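Local coordinates for CoA binding domain protein (Escherichia coli, PDB 3QA9) that is of unknown specific function but has the compact Rossmann-like fold of the CoA-binding domain family, at residues K20-V25 and I75-L80; K100-Q105 and A120-V125. All blocks are in the same frame, centred on the assembly; numbering follows the deposited sequence.

Interaction 1 of 2, residues K20-V25 and I75-L80; sequences KKIALV and IEVVDL
D79 sits alongside L24 with both side chains pointing the same way, and it buries more of its surface here than any other residue of the two segments. Its CG is anti to the backbone N (chi1 -169°), which lays OD2 beside L24 CD1 at 3.7 Å. D79 CB rests against I22 CG2. The backbone of D79 is gripped at both ends: N donates to A23 O at 2.9 Å, while O accepts from V25 N. A23 is the small residue on the other face of the sheet. Its methyl CB packs on I75 CG2 at 3.6 Å, and its N makes a nearly straight bond to V77 O at 2.8 Å. K21 dominates the polar end. Its O takes two consecutive N-H groups, E76 N at 2.9 Å and V77 N at 3.1 Å, so the register gains one residue on 75-80. E76 then reaches back: OE1, approached on its anti side but 30° out of the carboxylate plane, accepts K21 N at 3.1 Å, with a weak bond from K20 N beside it. The ammonium of K21 turns away to a salt bridge with D48. These are two inner parallel strands of a Rossmann-like sheet, 77-80 being the middle one. Strand 48-52 pairs with the other edge of 21-25, strand 101-104 flanks 77-80, and helix 87-97 covers the face carrying V25, V78 and L80.

Interaction 2 of 2, residues K100-Q105 and A120-V125; sequences KVVWFQ and AGLIIV
V125 lies against the indole of W103: CG1 sits over one face of the six-membered ring, 3.5 Å from its centroid and 12° off the normal, a CH-pi contact. With W103 CG anti to the backbone N (chi1 -170°), the ring spreads over the valine on the next strand. The second methyl, V125 CG2, touches W103 CE3 at 3.7 Å and also V101 CG1. On the opposite face of the sheet V102 takes two partners, its CG2 meeting L122 CD2 at 3.9 Å and its CB meeting I124 CD1. Between the faces run four parallel-sheet bonds, among them V102 N to I123 O and V125 N to V102 O. V125 O is used twice over: it accepts F104 N at 2.8 Å and lies in the plane of the phenyl ring at its edge, 3.4 Å from F104 CD1. At the start of the pair I123 N bonds K100 O at 3.0 Å, just past G121, whose Schellman motif ends helix 111-119 of this beta-alpha-beta unit. The indole N-H goes to R128 O beyond the segments. All four cross-strand bonds join backbone to backbone, so they set the register, while the apolar groups, V125 and W103 foremost, determine how the faces pack.

Overall arrangement
Both contacts are pairings of parallel strands in one five-stranded sheet, and they meet directly because 77-80 and 101-104 are neighbours: E76 O to K100 N and V78 O to W103 N probably continue the hydrogen bonding from one pair to the next. The centre of interaction 1 is about 4 Å, and that of interaction 2 about 9 Å, from the centre of the chain; the latter involves the outermost strand 123-126 and includes I123, which is exposed. The inner pair mixes aliphatic packing with carboxylates, E76 bonding backbone amides, whereas the outer relies on aromatic and aliphatic side chains: helix 9-18 covers the face of W103, I123 and V125, and helix 87-97 touches V102, F104 and L122 on the other.

Interaction 1 of 2, residues K20-V25 and I75-L80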
loop_
_atom_site.group_PDB
_atom_site.type_symbol
_atom_site.label_atom_id
_atom_site.label_comp_id
_atom_site.label_asym_id
_atom_site.label_seq_id
_atom_site.Cartn_x
_atom_site.Cartn_y
_atom_site.Cartn_z
ATOM N N LYS A 20 -9.166 4.238 3.985
ATOM C CA LYS A 20 -9.434 4.262 2.561
ATOM C C LYS A 20 -8.465 5.117 1.753
ATOM O O LYS A 20 -8.475 5.072 0.533
ATOM C CB LYS A 20 -10.882 4.719 2.322
ATOM C CG LYS A 20 -11.931 3.899 3.058
ATOM C CD LYS A 20 -12.022 2.446 2.589
ATOM C CE LYS A 20 -12.887 1.625 3.544
ATOM N NZ LYS A 20 -13.173 0.234 3.115
ATOM N N LYS A 21 -7.620 5.883 2.435
ATOM C CA LYS A 21 -6.663 6.755 1.758
ATOM C C LYS A 21 -5.322 6.031 1.574
ATOM O O LYS A 21 -4.523 5.920 2.509
ATOM C CB LYS A 21 -6.496 8.062 2.561
ATOM C CG LYS A 21 -7.826 8.759 2.956
ATOM C CD LYS A 21 -8.291 9.846 1.959
ATOM C CE LYS A 21 -9.719 10.386 2.205
ATOM N NZ LYS A 21 -10.508 10.673 0.936
ATOM N N ILE A 22 -5.083 5.555 0.353
ATOM C CA ILE A 22 -3.872 4.793 0.035
ATOM C C ILE A 22 -2.864 5.464 -0.887
ATOM O O ILE A 22 -3.232 6.063 -1.891
ATOM C CB ILE A 22 -4.220 3.454 -0.671
ATOM C CG1 ILE A 22 -5.484 2.838 -0.072
ATOM C CG2 ILE A 22 -3.038 2.495 -0.572
ATOM C CD1 ILE A 22 -5.361 2.458 1.381
ATOM N N ALA A 23 -1.587 5.345 -0.543
ATOM C CA ALA A 23 -0.506 5.844 -1.391
ATOM C C ALA A 23 0.115 4.561 -1.907
ATOM O O ALA A 23 0.670 3.783 -1.149
ATOM C CB ALA A 23 0.500 6.636 -0.594
ATOM N N LEU A 24 -0.009 4.325 -3.202
ATOM C CA LEU A 24 0.525 3.105 -3.767
ATOM C C LEU A 24 1.863 3.363 -4.419
ATOM O O LEU A 24 1.954 3.922 -5.503
ATOM C CB LEU A 24 -0.482 2.531 -4.756
ATOM C CG LEU A 24 -0.244 1.082 -5.148
ATOM C CD1 LEU A 24 -1.552 0.354 -5.234
ATOM C CD2 LEU A 24 0.531 1.004 -6.442
ATOM N N VAL A 25 2.911 2.966 -3.718
ATOM C CA VAL A 25 4.262 3.158 -4.192
ATOM C C VAL A 25 4.735 2.113 -5.178
ATOM O O VAL A 25 4.679 0.933 -4.904
ATOM C CB VAL A 25 5.204 3.208 -3.002
ATOM C CG1 VAL A 25 6.630 3.250 -3.479
ATOM C CG2 VAL A 25 4.873 4.406 -2.157
ATOM N N ILE A 75 -2.851 10.588 3.983
ATOM C CA ILE A 75 -2.572 9.218 3.557
ATOM C C ILE A 75 -2.574 8.366 4.821
ATOM O O ILE A 75 -1.984 8.744 5.836
ATOM C CB ILE A 75 -1.207 9.087 2.858
ATOM C CG1 ILE A 75 -1.234 9.850 1.534
ATOM C CG2 ILE A 75 -0.894 7.612 2.593
ATOM C CD1 ILE A 75 -2.280 9.352 0.561
ATOM N N GLU A 76 -3.261 7.233 4.771
ATOM C CA GLU A 76 -3.343 6.357 5.929
ATOM C C GLU A 76 -2.538 5.085 5.720
ATOM O O GLU A 76 -1.898 4.594 6.647
ATOM C CB GLU A 76 -4.805 6.025 6.210
ATOM C CG GLU A 76 -5.650 7.273 6.447
ATOM C CD GLU A 76 -7.135 7.002 6.398
ATOM O OE1 GLU A 76 -7.577 6.260 5.492
ATOM O OE2 GLU A 76 -7.865 7.551 7.255
ATOM N N VAL A 77 -2.564 4.563 4.497
ATOM C CA VAL A 77 -1.834 3.343 4.176
ATOM C C VAL A 77 -0.860 3.540 3.021
ATOM O O VAL A 77 -1.238 4.046 1.961
ATOM C CB VAL A 77 -2.793 2.196 3.768
ATOM C CG1 VAL A 77 -1.986 0.971 3.333
ATOM C CG2 VAL A 77 -3.717 1.835 4.918
ATOM N N VAL A 78 0.390 3.142 3.230
ATOM C CA VAL A 78 1.403 3.215 2.182
ATOM C C VAL A 78 1.635 1.765 1.755
ATOM O O VAL A 78 2.159 0.945 2.508
ATOM C CB VAL A 78 2.713 3.852 2.685
ATOM C CG1 VAL A 78 3.766 3.818 1.581
ATOM C CG2 VAL A 78 2.455 5.295 3.108
ATOM N N ASP A 79 1.207 1.467 0.535
ATOM C CA ASP A 79 1.280 0.135 -0.052
ATOM C C ASP A 79 2.499 0.074 -0.962
ATOM O O ASP A 79 2.575 0.765 -1.968
ATOM C CB ASP A 79 -0.017 -0.118 -0.831
ATOM C CG ASP A 79 -0.189 -1.561 -1.273
ATOM O OD1 ASP A 79 0.349 -2.476 -0.622
ATOM O OD2 ASP A 79 -0.905 -1.767 -2.271
ATOM N N LEU A 80 3.445 -0.780 -0.594
ATOM C CA LEU A 80 4.707 -0.916 -1.306
ATOM C C LEU A 80 4.879 -1.988 -2.358
ATOM O O LEU A 80 4.627 -3.157 -2.120
ATOM C CB LEU A 80 5.835 -1.089 -0.292
ATOM C CG LEU A 80 5.921 -0.016 0.786
ATOM C CD1 LEU A 80 7.021 -0.385 1.747
ATOM C CD2 LEU A 80 6.182 1.346 0.157
#

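Interaction 2 of 2, residues K100-Q105 and A120-V125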
loop_
_atom_site.group_PDB
_atom_site.type_symbol
_atom_site.label_atom_id
_atom_site.label_comp_id
_atom_site.label_asym_id
_atom_site.label_seq_id
_atom_site.Cartn_x
_atom_site.Cartn_y
_atom_site.Cartn_z
ATOM N N LYS A 100 -0.556 5.602 8.809
ATOM C CA LYS A 100 -0.823 4.702 9.921
ATOM C C LYS A 100 -0.315 3.288 9.685
ATOM O O LYS A 100 -0.017 2.561 10.622
ATOM C CB LYS A 100 -2.330 4.618 10.167
ATOM C CG LYS A 100 -3.010 5.944 10.397
ATOM C CD LYS A 100 -2.499 6.541 11.687
ATOM C CE LYS A 100 -3.292 7.757 12.093
ATOM N NZ LYS A 100 -3.198 8.772 11.032
ATOM N N VAL A 101 -0.219 2.914 8.421
ATOM C CA VAL A 101 0.181 1.579 8.043
ATOM C C VAL A 101 1.139 1.505 6.881
ATOM O O VAL A 101 1.046 2.258 5.941
ATOM C CB VAL A 101 -1.077 0.768 7.649
ATOM C CG1 VAL A 101 -0.694 -0.625 7.110
ATOM C CG2 VAL A 101 -2.018 0.668 8.837
ATOM N N VAL A 102 2.082 0.592 6.982
ATOM C CA VAL A 102 2.990 0.347 5.890
ATOM C C VAL A 102 2.720 -1.088 5.483
ATOM O O VAL A 102 2.906 -2.004 6.269
ATOM C CB VAL A 102 4.447 0.491 6.290
ATOM C CG1 VAL A 102 5.296 -0.066 5.201
ATOM C CG2 VAL A 102 4.784 1.955 6.510
ATOM N N TRP A 103 2.252 -1.266 4.255
ATOM C CA TRP A 103 1.929 -2.588 3.739
ATOM C C TRP A 103 2.970 -3.058 2.725
ATOM O O TRP A 103 3.109 -2.475 1.653
ATOM C CB TRP A 103 0.531 -2.554 3.095
ATOM C CG TRP A 103 -0.058 -3.892 2.727
ATOM C CD1 TRP A 103 0.481 -4.824 1.887
ATOM C CD2 TRP A 103 -1.323 -4.424 3.154
ATOM N NE1 TRP A 103 -0.367 -5.895 1.756
ATOM C CE2 TRP A 103 -1.491 -5.671 2.512
ATOM C CE3 TRP A 103 -2.345 -3.952 3.993
ATOM C CZ2 TRP A 103 -2.621 -6.472 2.708
ATOM C CZ3 TRP A 103 -3.478 -4.748 4.186
ATOM C CH2 TRP A 103 -3.609 -5.988 3.535
ATOM N N PHE A 104 3.719 -4.094 3.083
ATOM C CA PHE A 104 4.728 -4.650 2.185
ATOM C C PHE A 104 4.111 -5.755 1.332
ATOM O O PHE A 104 3.792 -6.834 1.840
ATOM C CB PHE A 104 5.896 -5.260 2.967
ATOM C CG PHE A 104 6.682 -4.271 3.781
ATOM C CD1 PHE A 104 6.265 -3.909 5.062
ATOM C CD2 PHE A 104 7.874 -3.743 3.289
ATOM C CE1 PHE A 104 7.027 -3.034 5.840
ATOM C CE2 PHE A 104 8.643 -2.866 4.061
ATOM C CZ PHE A 104 8.218 -2.516 5.341
ATOM N N GLN A 105 3.937 -5.494 0.042
ATOM C CA GLN A 105 3.382 -6.505 -0.852
ATOM C C GLN A 105 4.387 -7.655 -0.957
ATOM O O GLN A 105 5.494 -7.576 -0.422
ATOM C CB GLN A 105 3.122 -5.900 -2.241
ATOM C CG GLN A 105 2.028 -4.835 -2.251
ATOM C CD GLN A 105 0.626 -5.419 -2.299
ATOM O OE1 GLN A 105 -0.301 -4.899 -1.671
ATOM N NE2 GLN A 105 0.459 -6.493 -3.061
ATOM N N ALA A 120 8.135 3.954 15.063
ATOM C CA ALA A 120 7.480 5.253 14.930
ATOM C C ALA A 120 5.977 5.187 15.208
ATOM O O ALA A 120 5.281 6.204 15.137
ATOM C CB ALA A 120 7.731 5.828 13.534
ATOM N N GLY A 121 5.480 3.990 15.516
ATOM C CA GLY A 121 4.070 3.833 15.828
ATOM C C GLY A 121 3.179 3.280 14.729
ATOM O O GLY A 121 1.984 3.085 14.943
ATOM N N LEU A 122 3.739 3.024 13.553
ATOM C CA LEU A 122 2.936 2.487 12.465
ATOM C C LEU A 122 2.776 0.976 12.518
ATOM O O LEU A 122 3.615 0.263 13.065
ATOM C CB LEU A 122 3.525 2.876 11.105
ATOM C CG LEU A 122 3.433 4.354 10.720
ATOM C CD1 LEU A 122 4.489 5.146 11.494
ATOM C CD2 LEU A 122 3.632 4.510 9.216
ATOM N N ILE A 123 1.675 0.505 11.944
ATOM C CA ILE A 123 1.392 -0.914 11.866
ATOM C C ILE A 123 2.073 -1.373 10.589
ATOM O O ILE A 123 2.171 -0.634 9.618
ATOM C CB ILE A 123 -0.118 -1.183 11.808
ATOM C CG1 ILE A 123 -0.752 -0.803 13.154
ATOM C CG2 ILE A 123 -0.382 -2.652 11.500
ATOM C CD1 ILE A 123 -2.262 -0.965 13.172
ATOM N N ILE A 124 2.543 -2.608 10.626
ATOM C CA ILE A 124 3.281 -3.247 9.549
ATOM C C ILE A 124 2.483 -4.449 9.030
ATOM O O ILE A 124 2.040 -5.261 9.821
ATOM C CB ILE A 124 4.667 -3.758 10.130
ATOM C CG1 ILE A 124 5.668 -2.616 10.319
ATOM C CG2 ILE A 124 5.254 -4.795 9.286
ATOM C CD1 ILE A 124 5.400 -1.406 9.551
ATOM N N VAL A 125 2.275 -4.548 7.721
ATOM C CA VAL A 125 1.606 -5.713 7.133
ATOM C C VAL A 125 2.687 -6.229 6.191
ATOM O O VAL A 125 3.278 -5.445 5.456
ATOM C CB VAL A 125 0.337 -5.342 6.325
ATOM C CG1 VAL A 125 -0.283 -6.608 5.733
ATOM C CG2 VAL A 125 -0.675 -4.655 7.233
#